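Local coordinates for uncharacterized protein (Leptospira interrogans serogroup Icterohaemorrhagiae serovar copenhageni, PDB 6ULO) that is of unknown function but carries a DUF7790 domain of the NADP-Rossmann clan and is probably anchored to the membrane in its full-length form, at residues 78-83 with 176-181; 52-57 with 165-170. All blocks are in the same frame, centred on the assembly; numbering follows the deposited sequence. Where two conformers were deposited one is given.

Interaction 1 (78-83 with 176-181); sequences IAAWAK and DEQYSY
A80 faces Q178 and Y181 where helix 74-82 meets the first turns of helix 176-187. The axes of segments 78-82 and 176-181 approach to 9.4 Å at an angle of 101°. The tight part runs from A80, which is buried, to the backbone of K83. The small CB of A80 sits 4.2 Å from CB of Q178, and its CA lies 4.2 Å from CD2 of Y181. CG of Y181 is anti to the backbone N (chi1 -175°), and its ring reaches the end of the other helix. There OH of Y181 comes 3.0 Å from the backbone C of K83 and hydrogen-bonds to the carbonyl of S84. The Q178 chain is extended beyond CG and brings its amide to the edge of the W81 ring, the two planes 83° apart. OE1 of Q178 comes 3.2 Å from NE1 of W81. NE1 of W81 also probably hydrogen-bonds to the carbonyl of K170. The solvent side is looser: the extended side chain of K83 leads away from Y181. K83 has positive phi and is the C-prime residue of a Schellman motif. The arrangement is a near-perpendicular helix packing against a Schellman-capped C terminus, in a domain of the NADP-Rossmann clan.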
ATOM      1  N   ILE A  78       0.965   3.337  -6.401  1.00 10.52           N
ATOM      2  CA  ILE A  78       0.199   2.361  -7.163  1.00 10.83           C
ATOM      3  C   ILE A  78      -1.255   2.810  -7.287  1.00 10.36           C
ATOM      4  O   ILE A  78      -1.880   2.671  -8.349  1.00 11.27           O
ATOM      5  CB  ILE A  78       0.313   0.979  -6.502  1.00 10.77           C
ATOM      6  CG1 ILE A  78       1.774   0.528  -6.408  1.00 11.49           C
ATOM      7  CG2 ILE A  78      -0.550  -0.033  -7.216  1.00 12.01           C
ATOM      8  CD1 ILE A  78       1.989  -0.748  -5.556  1.00 11.94           C
ATOM      9  N   ALA A  79      -1.817   3.366  -6.196  1.00 10.44           N
ATOM     10  CA  ALA A  79      -3.213   3.817  -6.208  1.00 10.77           C
ATOM     11  C   ALA A  79      -3.433   4.950  -7.202  1.00 10.47           C
ATOM     12  O   ALA A  79      -4.508   5.042  -7.814  1.00 11.50           O
ATOM     13  CB  ALA A  79      -3.640   4.264  -4.817  1.00 12.26           C
ATOM     14  N   ALA A  80      -2.447   5.848  -7.370  1.00 11.55           N
ATOM     15  CA  ALA A  80      -2.613   6.902  -8.365  1.00 11.59           C
ATOM     16  C   ALA A  80      -2.663   6.311  -9.770  1.00 11.68           C
ATOM     17  O   ALA A  80      -3.460   6.743 -10.608  1.00 13.70           O
ATOM     18  CB  ALA A  80      -1.485   7.933  -8.235  1.00 12.09           C
ATOM     19  N   TRP A  81      -1.789   5.336 -10.057  1.00 11.99           N
ATOM     20  CA  TRP A  81      -1.840   4.668 -11.360  1.00 12.22           C
ATOM     21  C   TRP A  81      -3.187   3.992 -11.567  1.00 12.36           C
ATOM     22  O   TRP A  81      -3.749   4.012 -12.673  1.00 13.24           O
ATOM     23  CB  TRP A  81      -0.736   3.619 -11.431  1.00 11.85           C
ATOM     24  CG  TRP A  81       0.662   4.156 -11.435  1.00 11.39           C
ATOM     25  CD1 TRP A  81       1.051   5.419 -11.771  1.00 12.03           C
ATOM     26  CD2 TRP A  81       1.850   3.464 -11.047  1.00 12.05           C
ATOM     27  NE1 TRP A  81       2.432   5.558 -11.650  1.00 12.36           N
ATOM     28  CE2 TRP A  81       2.937   4.361 -11.211  1.00 11.68           C
ATOM     29  CE3 TRP A  81       2.112   2.164 -10.602  1.00 11.48           C
ATOM     30  CZ2 TRP A  81       4.253   3.983 -10.957  1.00 11.94           C
ATOM     31  CZ3 TRP A  81       3.416   1.797 -10.303  1.00 12.11           C
ATOM     32  CH2 TRP A  81       4.469   2.687 -10.518  1.00 11.94           C
ATOM     33  N   ALA A  82      -3.698   3.341 -10.518  1.00 12.34           N
ATOM     34  CA  ALA A  82      -4.965   2.627 -10.612  1.00 12.30           C
ATOM     35  C   ALA A  82      -6.165   3.560 -10.618  1.00 13.33           C
ATOM     36  O   ALA A  82      -7.261   3.125 -10.995  1.00 13.87           O
ATOM     37  CB  ALA A  82      -5.074   1.657  -9.439  1.00 13.09           C
ATOM     38  N   LYS A  83      -5.993   4.829 -10.239  1.00 12.27           N
ATOM     39  CA  LYS A  83      -7.136   5.704  -9.968  1.00 13.34           C
ATOM     40  C   LYS A  83      -8.105   5.036  -8.989  1.00 13.65           C
ATOM     41  O   LYS A  83      -9.328   4.994  -9.190  1.00 14.13           O
ATOM     42  CB  LYS A  83      -7.822   6.156 -11.264  1.00 16.93           C
ATOM     43  CG  LYS A  83      -6.873   6.927 -12.161  1.00 19.68           C
ATOM     44  CD  LYS A  83      -7.522   7.347 -13.445  1.00 23.28           C
ATOM     45  CE  LYS A  83      -6.503   8.054 -14.339  1.00 26.35           C
ATOM     46  NZ  LYS A  83      -7.171   8.720 -15.472  1.00 29.47           N
ATOM     47  N   ASP A 176       2.609  16.207 -11.703  1.00 13.53           N
ATOM     48  CA  ASP A 176       1.604  17.085 -11.103  1.00 14.06           C
ATOM     49  C   ASP A 176       0.217  16.442 -11.086  1.00 13.10           C
ATOM     50  O   ASP A 176      -0.505  16.558 -10.090  1.00 13.45           O
ATOM     51  CB  ASP A 176       1.559  18.428 -11.843  1.00 14.74           C
ATOM     52  CG  ASP A 176       2.765  19.312 -11.572  1.00 16.66           C
ATOM     53  OD1 ASP A 176       3.441  19.150 -10.542  1.00 16.38           O
ATOM     54  OD2 ASP A 176       3.021  20.209 -12.419  1.00 19.33           O
ATOM     55  N   GLU A 177      -0.197  15.794 -12.177  1.00 13.49           N
ATOM     56  CA  GLU A 177      -1.542  15.232 -12.221  0.59 13.58           C
ATOM     57  C   GLU A 177      -1.701  14.090 -11.225  1.00 12.50           C
ATOM     58  O   GLU A 177      -2.708  14.026 -10.508  1.00 13.38           O
ATOM     59  CB  GLU A 177      -1.886  14.767 -13.632  0.59 15.92           C
ATOM     60  CG  GLU A 177      -3.323  14.330 -13.774  0.59 18.83           C
ATOM     61  CD  GLU A 177      -3.658  13.873 -15.181  0.59 22.08           C
ATOM     62  OE1 GLU A 177      -2.717  13.704 -15.992  0.59 22.96           O
ATOM     63  OE2 GLU A 177      -4.856  13.673 -15.476  0.59 24.13           O
ATOM     64  N   GLN A 178      -0.712  13.195 -11.136  1.00 12.70           N
ATOM     65  CA  GLN A 178      -0.814  12.089 -10.183  1.00 11.50           C
ATOM     66  C   GLN A 178      -0.725  12.592  -8.748  1.00 11.77           C
ATOM     67  O   GLN A 178      -1.441  12.103  -7.870  1.00 12.37           O
ATOM     68  CB  GLN A 178       0.195  10.981 -10.503  1.00 12.02           C
ATOM     69  CG  GLN A 178      -0.137  10.303 -11.825  1.00 13.00           C
ATOM     70  CD  GLN A 178       0.787   9.161 -12.181  1.00 12.10           C
ATOM     71  OE1 GLN A 178       1.548   8.659 -11.339  1.00 12.43           O
ATOM     72  NE2 GLN A 178       0.718   8.733 -13.446  1.00 13.22           N
ATOM     73  N   TYR A 179       0.100  13.610  -8.503  1.00 11.77           N
ATOM     74  CA  TYR A 179       0.133  14.229  -7.182  1.00 11.80           C
ATOM     75  C   TYR A 179      -1.242  14.780  -6.817  1.00 11.71           C
ATOM     76  O   TYR A 179      -1.765  14.536  -5.716  1.00 12.23           O
ATOM     77  CB  TYR A 179       1.187  15.348  -7.113  1.00 11.66           C
ATOM     78  CG  TYR A 179       1.181  15.960  -5.724  1.00 10.79           C
ATOM     79  CD1 TYR A 179       1.823  15.319  -4.674  1.00 11.07           C
ATOM     80  CD2 TYR A 179       0.478  17.126  -5.451  1.00 11.24           C
ATOM     81  CE1 TYR A 179       1.762  15.812  -3.389  1.00 11.52           C
ATOM     82  CE2 TYR A 179       0.431  17.631  -4.178  1.00 11.32           C
ATOM     83  CZ  TYR A 179       1.073  16.972  -3.146  1.00 11.34           C
ATOM     84  OH  TYR A 179       1.005  17.444  -1.847  1.00 12.04           O
ATOM     85  N   SER A 180      -1.849  15.533  -7.748  1.00 12.14           N
ATOM     86  CA  SER A 180      -3.148  16.136  -7.477  0.57 12.30           C
ATOM     87  C   SER A 180      -4.209  15.079  -7.191  1.00 11.34           C
ATOM     88  O   SER A 180      -5.092  15.292  -6.348  1.00 12.64           O
ATOM     89  CB  SER A 180      -3.557  16.973  -8.681  0.57 14.06           C
ATOM     90  OG  SER A 180      -4.797  17.572  -8.436  0.57 15.60           O
ATOM     91  N   TYR A 181      -4.134  13.921  -7.860  1.00 11.55           N
ATOM     92  CA  TYR A 181      -5.112  12.865  -7.633  1.00 11.68           C
ATOM     93  C   TYR A 181      -5.012  12.344  -6.202  1.00 11.65           C
ATOM     94  O   TYR A 181      -6.029  12.179  -5.507  1.00 12.74           O
ATOM     95  CB  TYR A 181      -4.872  11.724  -8.639  1.00 13.96           C
ATOM     96  CG  TYR A 181      -5.922  10.641  -8.536  1.00 15.71           C
ATOM     97  CD1 TYR A 181      -7.126  10.744  -9.233  1.00 18.24           C
ATOM     98  CD2 TYR A 181      -5.754   9.551  -7.703  1.00 14.61           C
ATOM     99  CE1 TYR A 181      -8.115   9.775  -9.108  1.00 19.76           C
ATOM    100  CE2 TYR A 181      -6.761   8.602  -7.548  1.00 16.03           C
ATOM    101  CZ  TYR A 181      -7.909   8.718  -8.269  1.00 18.68           C
ATOM    102  OH  TYR A 181      -8.913   7.793  -8.144  1.00 20.63           O
TER

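Interaction 2 (52-57 with 165-170); sequences RLDLLI and KKYNYK
A cation-pi stack of R52 on Y167 joins the 3-10 turn at 53-56 to the Schellman-capped end of helix 139-166. The guanidinium lies flat over one face of the Y167 ring. CZ of R52 is 3.7 Å from the ring centroid, and the planes are 5° apart. The R52 chain bends at chi2 and chi3, and its CD also rests 3.5 Å from CE2 of Y167. D54 grips the guanidinium side-on. NE of R52 donates to OD1 of D54 at 3.0 Å, and NH2 donates to OD2 in a salt bridge. Both bonds are nearly straight, which should fix the rotation of the guanidinium. NH1 bonds to the carbonyl of P266, so all three nitrogens have partners. D54 also serves the second tyrosine. Its CB stands over the centre of the Y169 ring, 3.4 Å from the centroid, as a CH-pi contact. The carboxylate is nearly parallel to that ring. Beyond D54, CD1 of I57 packs 3.9 Å from CB of Y169. One water completes the contact: it donates to OD1 of D54 at 2.7 Å and accepts from OH of Y169 at 2.6 Å.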
ATOM      1  N   ARG A  52      11.485  -1.103  -8.637  1.00 11.04           N
ATOM      2  CA  ARG A  52      10.960  -1.278  -9.975  1.00 12.11           C
ATOM      3  C   ARG A  52       9.450  -1.393  -9.959  1.00 11.27           C
ATOM      4  O   ARG A  52       8.863  -2.132 -10.746  1.00 11.61           O
ATOM      5  CB  ARG A  52      11.620  -2.452 -10.711  1.00 11.72           C
ATOM      6  CG  ARG A  52      13.126  -2.229 -10.999  1.00 12.37           C
ATOM      7  CD  ARG A  52      13.400  -0.967 -11.836  1.00 12.02           C
ATOM      8  NE  ARG A  52      12.497  -0.786 -12.968  1.00 12.29           N
ATOM      9  CZ  ARG A  52      12.586  -1.423 -14.143  1.00 12.89           C
ATOM     10  NH1 ARG A  52      13.531  -2.338 -14.353  1.00 13.79           N
ATOM     11  NH2 ARG A  52      11.708  -1.153 -15.113  1.00 14.05           N
ATOM     12  N   LEU A  53       8.784  -0.579  -9.127  1.00 11.33           N
ATOM     13  CA  LEU A  53       7.325  -0.596  -9.110  1.00 11.73           C
ATOM     14  C   LEU A  53       6.747  -0.187 -10.450  1.00 11.06           C
ATOM     15  O   LEU A  53       5.601  -0.524 -10.741  1.00 11.72           O
ATOM     16  CB  LEU A  53       6.790   0.294  -7.991  1.00 13.32           C
ATOM     17  CG  LEU A  53       7.146  -0.211  -6.595  1.00 14.11           C
ATOM     18  CD1 LEU A  53       6.955   0.914  -5.565  1.00 15.84           C
ATOM     19  CD2 LEU A  53       6.297  -1.440  -6.239  1.00 15.44           C
ATOM     20  N   ASP A  54       7.517   0.535 -11.282  1.00 11.58           N
ATOM     21  CA  ASP A  54       7.013   0.902 -12.589  1.00 11.95           C
ATOM     22  C   ASP A  54       6.653  -0.303 -13.448  1.00 11.10           C
ATOM     23  O   ASP A  54       5.844  -0.165 -14.372  1.00 12.18           O
ATOM     24  CB  ASP A  54       8.023   1.778 -13.345  1.00 12.88           C
ATOM     25  CG  ASP A  54       9.394   1.131 -13.500  1.00 13.28           C
ATOM     26  OD1 ASP A  54      10.039   0.802 -12.467  1.00 12.19           O
ATOM     27  OD2 ASP A  54       9.833   0.959 -14.655  1.00 14.34           O
ATOM     28  N   LEU A  55       7.221  -1.483 -13.167  1.00 11.96           N
ATOM     29  CA  LEU A  55       6.823  -2.674 -13.918  1.00 12.28           C
ATOM     30  C   LEU A  55       5.349  -2.994 -13.723  1.00 12.11           C
ATOM     31  O   LEU A  55       4.767  -3.724 -14.526  1.00 13.26           O
ATOM     32  CB  LEU A  55       7.654  -3.874 -13.484  1.00 12.23           C
ATOM     33  CG  LEU A  55       9.149  -3.744 -13.804  1.00 13.39           C
ATOM     34  CD1 LEU A  55       9.891  -4.915 -13.138  1.00 15.40           C
ATOM     35  CD2 LEU A  55       9.392  -3.736 -15.317  1.00 14.36           C
ATOM     36  N   LEU A  56       4.731  -2.475 -12.665  1.00 11.41           N
ATOM     37  CA  LEU A  56       3.321  -2.742 -12.401  1.00 12.46           C
ATOM     38  C   LEU A  56       2.393  -1.913 -13.266  1.00 11.55           C
ATOM     39  O   LEU A  56       1.210  -2.261 -13.370  1.00 12.71           O
ATOM     40  CB  LEU A  56       3.013  -2.420 -10.942  1.00 13.01           C
ATOM     41  CG  LEU A  56       3.775  -3.249  -9.908  1.00 12.89           C
ATOM     42  CD1 LEU A  56       3.512  -2.705  -8.529  1.00 13.16           C
ATOM     43  CD2 LEU A  56       3.425  -4.742 -10.019  1.00 13.60           C
ATOM     44  N   ILE A  57       2.875  -0.789 -13.834  1.00 11.79           N
ATOM     45  CA  ILE A  57       1.977   0.152 -14.506  1.00 12.45           C
ATOM     46  C   ILE A  57       0.998  -0.508 -15.468  1.00 13.76           C
ATOM     47  O   ILE A  57      -0.201  -0.253 -15.355  1.00 13.61           O
ATOM     48  CB  ILE A  57       2.762   1.306 -15.134  1.00 13.59           C
ATOM     49  CG1 ILE A  57       3.445   2.147 -14.048  1.00 13.29           C
ATOM     50  CG2 ILE A  57       1.810   2.167 -16.008  1.00 14.89           C
ATOM     51  CD1 ILE A  57       4.458   3.134 -14.623  1.00 14.45           C
ATOM     52  N   LYS A 165      13.103   9.270 -13.460  1.00 15.39           N
ATOM     53  CA  LYS A 165      13.805   9.741 -14.649  1.00 17.15           C
ATOM     54  C   LYS A 165      14.524   8.602 -15.353  1.00 17.07           C
ATOM     55  O   LYS A 165      14.534   8.551 -16.584  1.00 18.77           O
ATOM     56  CB  LYS A 165      14.784  10.841 -14.268  1.00 20.26           C
ATOM     57  CG  LYS A 165      14.070  12.063 -13.786  1.00 24.64           C
ATOM     58  CD  LYS A 165      15.007  13.242 -13.672  1.00 28.44           C
ATOM     59  CE  LYS A 165      14.215  14.544 -13.648  1.00 31.43           C
ATOM     60  NZ  LYS A 165      15.132  15.745 -13.583  1.00 32.77           N
ATOM     61  N   LYS A 166      15.127   7.689 -14.586  1.00 15.39           N
ATOM     62  CA  LYS A 166      15.911   6.600 -15.168  1.00 15.45           C
ATOM     63  C   LYS A 166      15.049   5.711 -16.032  1.00 15.36           C
ATOM     64  O   LYS A 166      15.471   5.285 -17.114  1.00 17.49           O
ATOM     65  CB  LYS A 166      16.567   5.795 -14.045  1.00 16.20           C
ATOM     66  CG  LYS A 166      17.301   4.542 -14.502  1.00 16.82           C
ATOM     67  CD  LYS A 166      17.977   3.861 -13.318  1.00 17.83           C
ATOM     68  CE  LYS A 166      18.717   2.592 -13.751  1.00 19.28           C
ATOM     69  NZ  LYS A 166      19.341   1.935 -12.571  1.00 21.85           N
ATOM     70  N   TYR A 167      13.837   5.404 -15.565  1.00 14.50           N
ATOM     71  CA  TYR A 167      12.931   4.541 -16.298  1.00 15.10           C
ATOM     72  C   TYR A 167      11.834   5.303 -17.001  1.00 14.83           C
ATOM     73  O   TYR A 167      10.959   4.679 -17.607  1.00 16.11           O
ATOM     74  CB  TYR A 167      12.367   3.434 -15.399  1.00 15.19           C
ATOM     75  CG  TYR A 167      13.461   2.560 -14.860  1.00 14.33           C
ATOM     76  CD1 TYR A 167      14.106   1.643 -15.688  1.00 15.32           C
ATOM     77  CD2 TYR A 167      13.906   2.676 -13.550  1.00 14.67           C
ATOM     78  CE1 TYR A 167      15.120   0.843 -15.203  1.00 15.09           C
ATOM     79  CE2 TYR A 167      14.927   1.879 -13.073  1.00 14.97           C
ATOM     80  CZ  TYR A 167      15.522   0.965 -13.884  1.00 15.09           C
ATOM     81  OH  TYR A 167      16.536   0.196 -13.384  1.00 17.82           O
ATOM     82  N   ASN A 168      11.855   6.631 -16.936  1.00 15.25           N
ATOM     83  CA  ASN A 168      10.942   7.475 -17.715  1.00 15.87           C
ATOM     84  C   ASN A 168       9.481   7.109 -17.458  1.00 14.36           C
ATOM     85  O   ASN A 168       8.736   6.744 -18.369  1.00 15.57           O
ATOM     86  CB  ASN A 168      11.252   7.465 -19.222  1.00 19.70           C
ATOM     87  CG  ASN A 168      10.455   8.532 -19.995  1.00 22.82           C
ATOM     88  OD1 ASN A 168       9.986   9.517 -19.415  1.00 25.75           O
ATOM     89  ND2 ASN A 168      10.276   8.322 -21.295  1.00 25.15           N
ATOM     90  N   TYR A 169       9.066   7.270 -16.208  1.00 13.11           N
ATOM     91  CA  TYR A 169       7.668   7.070 -15.879  1.00 12.64           C
ATOM     92  C   TYR A 169       7.219   8.133 -14.888  1.00 13.10           C
ATOM     93  O   TYR A 169       8.025   8.750 -14.189  1.00 14.80           O
ATOM     94  CB  TYR A 169       7.391   5.673 -15.305  1.00 12.85           C
ATOM     95  CG  TYR A 169       8.040   5.394 -13.967  1.00 11.58           C
ATOM     96  CD1 TYR A 169       7.317   5.533 -12.768  1.00 12.01           C
ATOM     97  CD2 TYR A 169       9.367   4.937 -13.902  1.00 12.48           C
ATOM     98  CE1 TYR A 169       7.900   5.233 -11.551  1.00 12.50           C
ATOM     99  CE2 TYR A 169       9.963   4.658 -12.694  1.00 12.30           C
ATOM    100  CZ  TYR A 169       9.218   4.797 -11.510  1.00 12.56           C
ATOM    101  OH  TYR A 169       9.785   4.484 -10.287  1.00 13.49           O
ATOM    102  N   LYS A 170       5.900   8.327 -14.835  1.00 13.02           N
ATOM    103  CA  LYS A 170       5.264   9.241 -13.886  1.00 12.96           C
ATOM    104  C   LYS A 170       4.921   8.514 -12.601  1.00 11.95           C
ATOM    105  O   LYS A 170       4.435   7.373 -12.620  1.00 12.47           O
ATOM    106  CB  LYS A 170       3.982   9.776 -14.495  1.00 14.90           C
ATOM    107  CG  LYS A 170       4.191  10.658 -15.717  1.00 17.03           C
ATOM    108  CD  LYS A 170       2.818  10.962 -16.345  1.00 19.04           C
ATOM    109  CE  LYS A 170       2.936  11.926 -17.508  1.00 21.66           C
ATOM    110  NZ  LYS A 170       1.628  12.379 -18.065  1.00 23.72           N
TER
HETATM  111  O   HOH W   1      11.428   2.498 -10.882  1.00 13.36           O

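From the N terminus, the chain first passes 52-57, then runs through helix 57-60 and strand 66-69 to 78-83. It next goes through strand 86-91 and a long, mostly helical stretch. Interaction 2 closes the first loop when helix 139-166 ends at 165-170. Interaction 1 closes the second soon after, at the start of helix 176-187. The segments alternate, so the two loops cross rather than nest. Both contacts tie the helical part to elements beside the central sheet. Their centres are 14 Å apart, and they meet at W81. Its ring packs on the side chain of I57 and against the carbonyl of L53.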